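Local coordinates for protein putative P450-like enzyme (Streptomyces himastatinicus ATCC 53653, PDB 5Z9J) that binds heme b and probably acts as a cytochrome P450-type monooxygenase in bacterial secondary metabolism, at residues Gly40-Ala45 / Asn316-Gln321; Phe129-Pro134 / Thr241-Ile246. One frame throughout, in Å; residues are numbered along the deposited sequence.

Interaction 1: Gly40-Ala45 / Asn316-Gln321; sequences GYPESA and NRDERQ
Asp318 OD2 is gripped by two donors: Tyr41 N, at 2.9 Å along a nearly straight bond (174°) that uses the anti lone pair, and NH2 of Arg320 in its own loop. The carboxylate thus meets the first turn of helix 41-48, where the N-terminal end of the helix would probably favour a negative charge. Asp318 OD1 turns back to Arg320 N, 2.8 Å away, closing an Asx turn that shapes the loop. Arg320 then reaches Glu43 end-on, with NH1 to OE2 at 2.8 Å and NH2 to OE1 at 2.9 Å; carboxylate and guanidinium are nearly coplanar. Pro42 CD lies over one guanidinium face. Gly40, the N-cap residue, suits its place because a beta carbon there would run into Arg320 NH2 and Glu43 OE1. Beside this network, Gln321 is bent at chi2 (59°), which lays its amide flat against the Tyr41 ring; its CG sits over the ring centre, a CH-pi contact 3.4 Å from the centroid. The Tyr41 hydroxyl bonds to Ala336 O. Its side chain also touches Ala315 of helix 312-315, while Glu43 rests on Val38 of strand 35-38, which precedes helix 41-48.

Interaction 2: Phe129-Pro134 / Thr241-Ile246; sequences FAAPLP and TTAMLI. With HEM (protoporphyrin IX containing Fe), chain E.
Phe129 brings CE2 obliquely to Ile246 CG2, a loose apolar touch at 4.4 Å. Next, Ala130 puts CB 4.0 Å from the same Ile246 CG2, and its carbonyl O lies 3.2 Å from Ala243 CA in a CH...O contact. That buried oxygen has no conventional hydrogen-bond partner, since Pro134, four residues on, has no N-H to offer. Ala131 CA comes within 3.5 Å of Ala243 CB, a closeness that a larger side chain at Ala243 would hardly allow. Leu133 crosses Ile246 at about a right angle, methyl to methyl, CD2 to CD1. Pro134 slides past Thr242, CB to CB at 3.6 Å; with CG2 anti to the backbone N, the threonine turns its methyl to the proline and its hydroxyl to Gly238 O. An alanine at Thr242 would probably open a gap against Pro134 and leave the Gly238 carbonyl without that hydroxyl. On the heme side, Thr241 OG1 stands 3.5 Å from HEM C4B, and Leu245 CB 3.6 Å from vinyl carbon CBB. The arrangement is characteristic of the P450 core, where helix E (132-142) packs on the heme-lining helix 240-255 in the bundle that helices D (96-116) and L (350-367) complete.

Interaction 2 is wholly buried near the centre of the chain, whereas interaction 1 lies about 20 Å from that centre and is partly exposed; their centres are 27 Å apart and they do not touch. Place and chemistry go together. At the periphery, 40-45 / 316-321 ties the start of a helix to a loop through charge and directed hydrogen bonds, with one amide-on-ring stack beside them. In the core, 129-134 / 241-246 joins two helical elements by small and branched apolar groups, with no hydrogen bond across. Interaction 1 belongs to the region beside the beta-sheet, interaction 2 to the helical bundle, and of the two only interaction 2 reaches the heme directly.

Interaction 1: Gly40-Ala45 / Asn316-Gln321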
loop_
_atom_site.group_PDB
_atom_site.type_symbol
_atom_site.label_atom_id
_atom_site.label_comp_id
_atom_site.label_asym_id
_atom_site.label_seq_id
_atom_site.Cartn_x
_atom_site.Cartn_y
_atom_site.Cartn_z
ATOM N N GLY A 40 -10.845 2.197 16.722
ATOM C CA GLY A 40 -10.633 3.504 17.326
ATOM C C GLY A 40 -9.261 4.046 16.983
ATOM O O GLY A 40 -8.330 3.263 16.691
ATOM N N TYR A 41 -9.136 5.369 16.905
ATOM C CA TYR A 41 -7.822 5.938 16.532
ATOM C C TYR A 41 -6.797 5.816 17.678
ATOM O O TYR A 41 -5.705 5.274 17.451
ATOM C CB TYR A 41 -7.950 7.390 16.035
ATOM C CG TYR A 41 -6.648 8.091 15.664
ATOM C CD1 TYR A 41 -6.178 8.162 14.324
ATOM C CD2 TYR A 41 -5.878 8.692 16.648
ATOM C CE1 TYR A 41 -4.979 8.843 14.021
ATOM C CE2 TYR A 41 -4.702 9.341 16.350
ATOM C CZ TYR A 41 -4.258 9.406 15.049
ATOM O OH TYR A 41 -3.082 10.070 14.829
ATOM N N PRO A 42 -7.121 6.291 18.898
ATOM C CA PRO A 42 -6.072 6.202 19.923
ATOM C C PRO A 42 -5.634 4.757 20.208
ATOM O O PRO A 42 -4.479 4.525 20.527
ATOM C CB PRO A 42 -6.734 6.842 21.194
ATOM C CG PRO A 42 -8.179 6.745 20.951
ATOM C CD PRO A 42 -8.384 6.816 19.437
ATOM N N GLU A 43 -6.554 3.810 20.114
ATOM C CA GLU A 43 -6.246 2.403 20.354
ATOM C C GLU A 43 -5.352 1.839 19.230
ATOM O O GLU A 43 -4.377 1.133 19.489
ATOM C CB GLU A 43 -7.533 1.568 20.483
ATOM C CG GLU A 43 -8.438 1.975 21.689
ATOM C CD GLU A 43 -9.330 3.172 21.329
ATOM O OE1 GLU A 43 -9.373 3.517 20.117
ATOM O OE2 GLU A 43 -9.986 3.745 22.226
ATOM N N SER A 44 -5.714 2.139 17.989
ATOM C CA SER A 44 -4.938 1.686 16.825
ATOM C C SER A 44 -3.502 2.192 16.860
ATOM O O SER A 44 -2.544 1.429 16.678
ATOM C CB SER A 44 -5.597 2.174 15.521
ATOM O OG SER A 44 -6.847 1.546 15.283
ATOM N N ALA A 45 -3.370 3.499 17.065
ATOM C CA ALA A 45 -2.085 4.182 17.150
ATOM C C ALA A 45 -1.212 3.540 18.225
ATOM O O ALA A 45 -0.033 3.252 17.998
ATOM C CB ALA A 45 -2.291 5.673 17.444
ATOM N N ASN A 316 -9.132 6.470 10.943
ATOM C CA ASN A 316 -9.033 7.736 10.246
ATOM C C ASN A 316 -10.348 8.486 10.188
ATOM O O ASN A 316 -10.364 9.669 9.771
ATOM C CB ASN A 316 -8.564 7.526 8.793
ATOM C CG ASN A 316 -7.084 7.204 8.686
ATOM O OD1 ASN A 316 -6.315 7.459 9.599
ATOM N ND2 ASN A 316 -6.687 6.639 7.574
ATOM N N ARG A 317 -11.443 7.813 10.527
ATOM C CA ARG A 317 -12.727 8.535 10.607
ATOM C C ARG A 317 -13.128 8.762 12.073
ATOM O O ARG A 317 -14.273 9.134 12.365
ATOM C CB ARG A 317 -13.836 7.770 9.875
ATOM C CG ARG A 317 -13.526 7.454 8.396
ATOM C CD ARG A 317 -13.189 8.710 7.602
ATOM N NE ARG A 317 -13.226 8.480 6.165
ATOM C CZ ARG A 317 -14.310 8.686 5.418
ATOM N NH1 ARG A 317 -15.434 9.145 5.973
ATOM N NH2 ARG A 317 -14.270 8.452 4.115
ATOM N N ASP A 318 -12.188 8.579 13.003
ATOM C CA ASP A 318 -12.520 8.652 14.430
ATOM C C ASP A 318 -12.656 10.104 14.839
ATOM O O ASP A 318 -11.714 10.877 14.718
ATOM C CB ASP A 318 -11.495 7.904 15.318
ATOM C CG ASP A 318 -11.950 7.797 16.800
ATOM O OD1 ASP A 318 -12.856 8.554 17.214
ATOM O OD2 ASP A 318 -11.446 6.944 17.550
ATOM N N GLU A 319 -13.866 10.459 15.269
ATOM C CA GLU A 319 -14.209 11.819 15.666
ATOM C C GLU A 319 -13.503 12.272 16.966
ATOM O O GLU A 319 -13.467 13.463 17.245
ATOM C CB GLU A 319 -15.724 11.942 15.815
ATOM C CG GLU A 319 -16.248 11.104 16.957
ATOM C CD GLU A 319 -17.771 11.066 17.050
ATOM O OE1 GLU A 319 -18.471 11.877 16.388
ATOM O OE2 GLU A 319 -18.262 10.254 17.871
ATOM N N ARG A 320 -12.972 11.331 17.759
ATOM C CA ARG A 320 -12.143 11.659 18.927
ATOM C C ARG A 320 -10.779 12.220 18.453
ATOM O O ARG A 320 -10.063 12.870 19.228
ATOM C CB ARG A 320 -11.912 10.430 19.817
ATOM C CG ARG A 320 -13.149 9.865 20.544
ATOM C CD ARG A 320 -12.819 8.557 21.305
ATOM N NE ARG A 320 -12.374 7.535 20.333
ATOM C CZ ARG A 320 -11.760 6.388 20.642
ATOM N NH1 ARG A 320 -11.551 6.048 21.915
ATOM N NH2 ARG A 320 -11.355 5.555 19.655
ATOM N N GLN A 321 -10.414 11.970 17.191
ATOM C CA GLN A 321 -9.127 12.448 16.686
ATOM C C GLN A 321 -9.298 13.565 15.660
ATOM O O GLN A 321 -8.508 14.500 15.619
ATOM C CB GLN A 321 -8.307 11.295 16.103
ATOM C CG GLN A 321 -6.995 11.717 15.411
ATOM C CD GLN A 321 -6.032 12.465 16.376
ATOM O OE1 GLN A 321 -6.145 12.355 17.600
ATOM N NE2 GLN A 321 -5.050 13.169 15.809
#

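Interaction 2: Phe129-Pro134 / Thr241-Ile246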
loop_
_atom_site.group_PDB
_atom_site.type_symbol
_atom_site.label_atom_id
_atom_site.label_comp_id
_atom_site.label_asym_id
_atom_site.label_seq_id
_atom_site.Cartn_x
_atom_site.Cartn_y
_atom_site.Cartn_z
ATOM N N PHE A 129 -3.230 5.127 -16.370
ATOM C CA PHE A 129 -2.337 6.111 -15.796
ATOM C C PHE A 129 -1.939 5.786 -14.394
ATOM O O PHE A 129 -0.742 5.678 -14.115
ATOM C CB PHE A 129 -2.988 7.490 -15.849
ATOM C CG PHE A 129 -2.110 8.597 -15.350
ATOM C CD1 PHE A 129 -0.976 8.968 -16.060
ATOM C CD2 PHE A 129 -2.419 9.279 -14.190
ATOM C CE1 PHE A 129 -0.154 9.996 -15.626
ATOM C CE2 PHE A 129 -1.602 10.313 -13.747
ATOM C CZ PHE A 129 -0.455 10.667 -14.476
ATOM N N ALA A 130 -2.932 5.669 -13.499
ATOM C CA ALA A 130 -2.609 5.621 -12.115
ATOM C C ALA A 130 -1.878 4.356 -11.719
ATOM O O ALA A 130 -1.029 4.442 -10.815
ATOM C CB ALA A 130 -3.906 5.798 -11.238
ATOM N N ALA A 131 -2.178 3.206 -12.338
ATOM C CA ALA A 131 -1.468 1.966 -12.004
ATOM C C ALA A 131 -0.143 1.859 -12.701
ATOM O O ALA A 131 0.842 1.495 -12.044
ATOM C CB ALA A 131 -2.279 0.715 -12.342
ATOM N N PRO A 132 -0.089 2.142 -14.015
ATOM C CA PRO A 132 1.235 1.993 -14.605
ATOM C C PRO A 132 2.353 2.856 -14.022
ATOM O O PRO A 132 3.514 2.356 -14.040
ATOM C CB PRO A 132 1.002 2.401 -16.062
ATOM C CG PRO A 132 -0.395 2.205 -16.305
ATOM C CD PRO A 132 -1.117 2.339 -15.052
ATOM N N LEU A 133 2.056 4.073 -13.558
ATOM C CA LEU A 133 3.093 5.015 -13.117
ATOM C C LEU A 133 3.912 4.497 -11.910
ATOM O O LEU A 133 5.138 4.329 -12.048
ATOM C CB LEU A 133 2.491 6.410 -12.823
ATOM C CG LEU A 133 3.462 7.375 -12.135
ATOM C CD1 LEU A 133 4.660 7.702 -13.091
ATOM C CD2 LEU A 133 2.782 8.658 -11.722
ATOM N N PRO A 134 3.262 4.146 -10.769
ATOM C CA PRO A 134 4.040 3.623 -9.630
ATOM C C PRO A 134 4.700 2.290 -9.928
ATOM O O PRO A 134 5.757 2.011 -9.387
ATOM C CB PRO A 134 2.986 3.448 -8.544
ATOM C CG PRO A 134 1.683 3.430 -9.270
ATOM C CD PRO A 134 1.829 4.243 -10.439
ATOM N N THR A 241 -1.203 0.551 -4.054
ATOM C CA THR A 241 -1.456 1.528 -2.994
ATOM C C THR A 241 -1.369 2.938 -3.580
ATOM O O THR A 241 -2.218 3.805 -3.319
ATOM C CB THR A 241 -0.444 1.388 -1.821
ATOM O OG1 THR A 241 0.900 1.412 -2.297
ATOM C CG2 THR A 241 -0.691 0.076 -1.118
ATOM N N THR A 242 -0.309 3.151 -4.367
ATOM C CA THR A 242 -0.021 4.412 -4.979
ATOM C C THR A 242 -0.984 4.703 -6.121
ATOM O O THR A 242 -1.428 5.860 -6.281
ATOM C CB THR A 242 1.404 4.487 -5.503
ATOM O OG1 THR A 242 2.341 4.198 -4.455
ATOM C CG2 THR A 242 1.701 5.890 -6.006
ATOM N N ALA A 243 -1.330 3.668 -6.892
ATOM C CA ALA A 243 -2.295 3.833 -7.981
ATOM C C ALA A 243 -3.601 4.355 -7.376
ATOM O O ALA A 243 -4.240 5.272 -7.916
ATOM C CB ALA A 243 -2.522 2.560 -8.708
ATOM N N MET A 244 -3.991 3.757 -6.265
ATOM C CA MET A 244 -5.236 4.178 -5.602
ATOM C C MET A 244 -5.223 5.579 -5.016
ATOM O O MET A 244 -6.232 6.276 -5.058
ATOM C CB MET A 244 -5.625 3.207 -4.477
ATOM C CG MET A 244 -6.368 1.998 -5.001
ATOM S SD MET A 244 -6.797 0.736 -3.762
ATOM C CE MET A 244 -5.181 0.146 -3.283
ATOM N N LEU A 245 -4.124 5.963 -4.372
ATOM C CA LEU A 245 -4.002 7.297 -3.873
ATOM C C LEU A 245 -4.209 8.285 -5.029
ATOM O O LEU A 245 -4.875 9.298 -4.898
ATOM C CB LEU A 245 -2.640 7.512 -3.248
ATOM C CG LEU A 245 -2.416 8.953 -2.794
ATOM C CD1 LEU A 245 -3.549 9.441 -1.784
ATOM C CD2 LEU A 245 -1.059 9.145 -2.212
ATOM N N ILE A 246 -3.562 8.033 -6.168
ATOM C CA ILE A 246 -3.716 8.933 -7.302
ATOM C C ILE A 246 -5.173 8.933 -7.798
ATOM O O ILE A 246 -5.829 9.989 -7.907
ATOM C CB ILE A 246 -2.720 8.564 -8.514
ATOM C CG1 ILE A 246 -1.245 8.814 -8.110
ATOM C CG2 ILE A 246 -3.094 9.391 -9.738
ATOM C CD1 ILE A 246 -0.138 8.100 -9.083
HETATM C CHA HEM E . 4.725 0.174 4.996
HETATM C CHB HEM E . 0.866 2.354 3.161
HETATM C CHC HEM E . 3.456 3.388 -0.790
HETATM C CHD HEM E . 6.928 0.419 0.615
HETATM C C1A HEM E . 3.447 0.680 4.919
HETATM C C2A HEM E . 2.392 0.640 5.935
HETATM C C3A HEM E . 1.324 1.264 5.432
HETATM C C4A HEM E . 1.665 1.703 4.070
HETATM C CMA HEM E . -0.025 1.458 6.137
HETATM C CAA HEM E . 2.489 0.012 7.341
HETATM C CBA HEM E . 2.334 -1.514 7.283
HETATM C CGA HEM E . 2.130 -2.124 8.676
HETATM O O1A HEM E . 1.830 -3.337 8.798
HETATM O O2A HEM E . 2.288 -1.439 9.703
HETATM C C1B HEM E . 1.258 2.879 1.962
HETATM C C2B HEM E . 0.476 3.796 1.177
HETATM C C3B HEM E . 1.193 4.084 0.084
HETATM C C4B HEM E . 2.436 3.332 0.150
HETATM C CMB HEM E . -0.912 4.290 1.620
HETATM C CAB HEM E . 0.861 4.998 -1.100
HETATM C CBB HEM E . -0.248 5.733 -1.180
HETATM C C1C HEM E . 4.655 2.701 -0.767
HETATM C C2C HEM E . 5.729 2.754 -1.791
HETATM C C3C HEM E . 6.679 1.928 -1.376
HETATM C C4C HEM E . 6.232 1.335 -0.142
HETATM C CMC HEM E . 5.684 3.657 -3.037
HETATM C CAC HEM E . 8.040 1.512 -1.985
HETATM C CBC HEM E . 8.544 2.017 -3.102
HETATM C C1D HEM E . 6.631 0.058 1.889
HETATM C C2D HEM E . 7.404 -0.871 2.658
HETATM C C3D HEM E . 6.728 -0.922 4.017
HETATM C C4D HEM E . 5.603 -0.034 3.948
HETATM C CMD HEM E . 8.659 -1.663 2.216
HETATM C CAD HEM E . 7.139 -1.820 5.189
HETATM C CBD HEM E . 8.085 -1.093 6.120
HETATM C CGD HEM E . 8.285 -1.953 7.355
HETATM O O1D HEM E . 7.522 -2.923 7.579
HETATM O O2D HEM E . 9.210 -1.645 8.150
HETATM N NA HEM E . 2.947 1.334 3.828
HETATM N NB HEM E . 2.447 2.599 1.297
HETATM N NC HEM E . 5.023 1.814 0.175
HETATM N ND HEM E . 5.586 0.568 2.683
HETATM FE FE HEM E . 4.104 1.669 2.053
#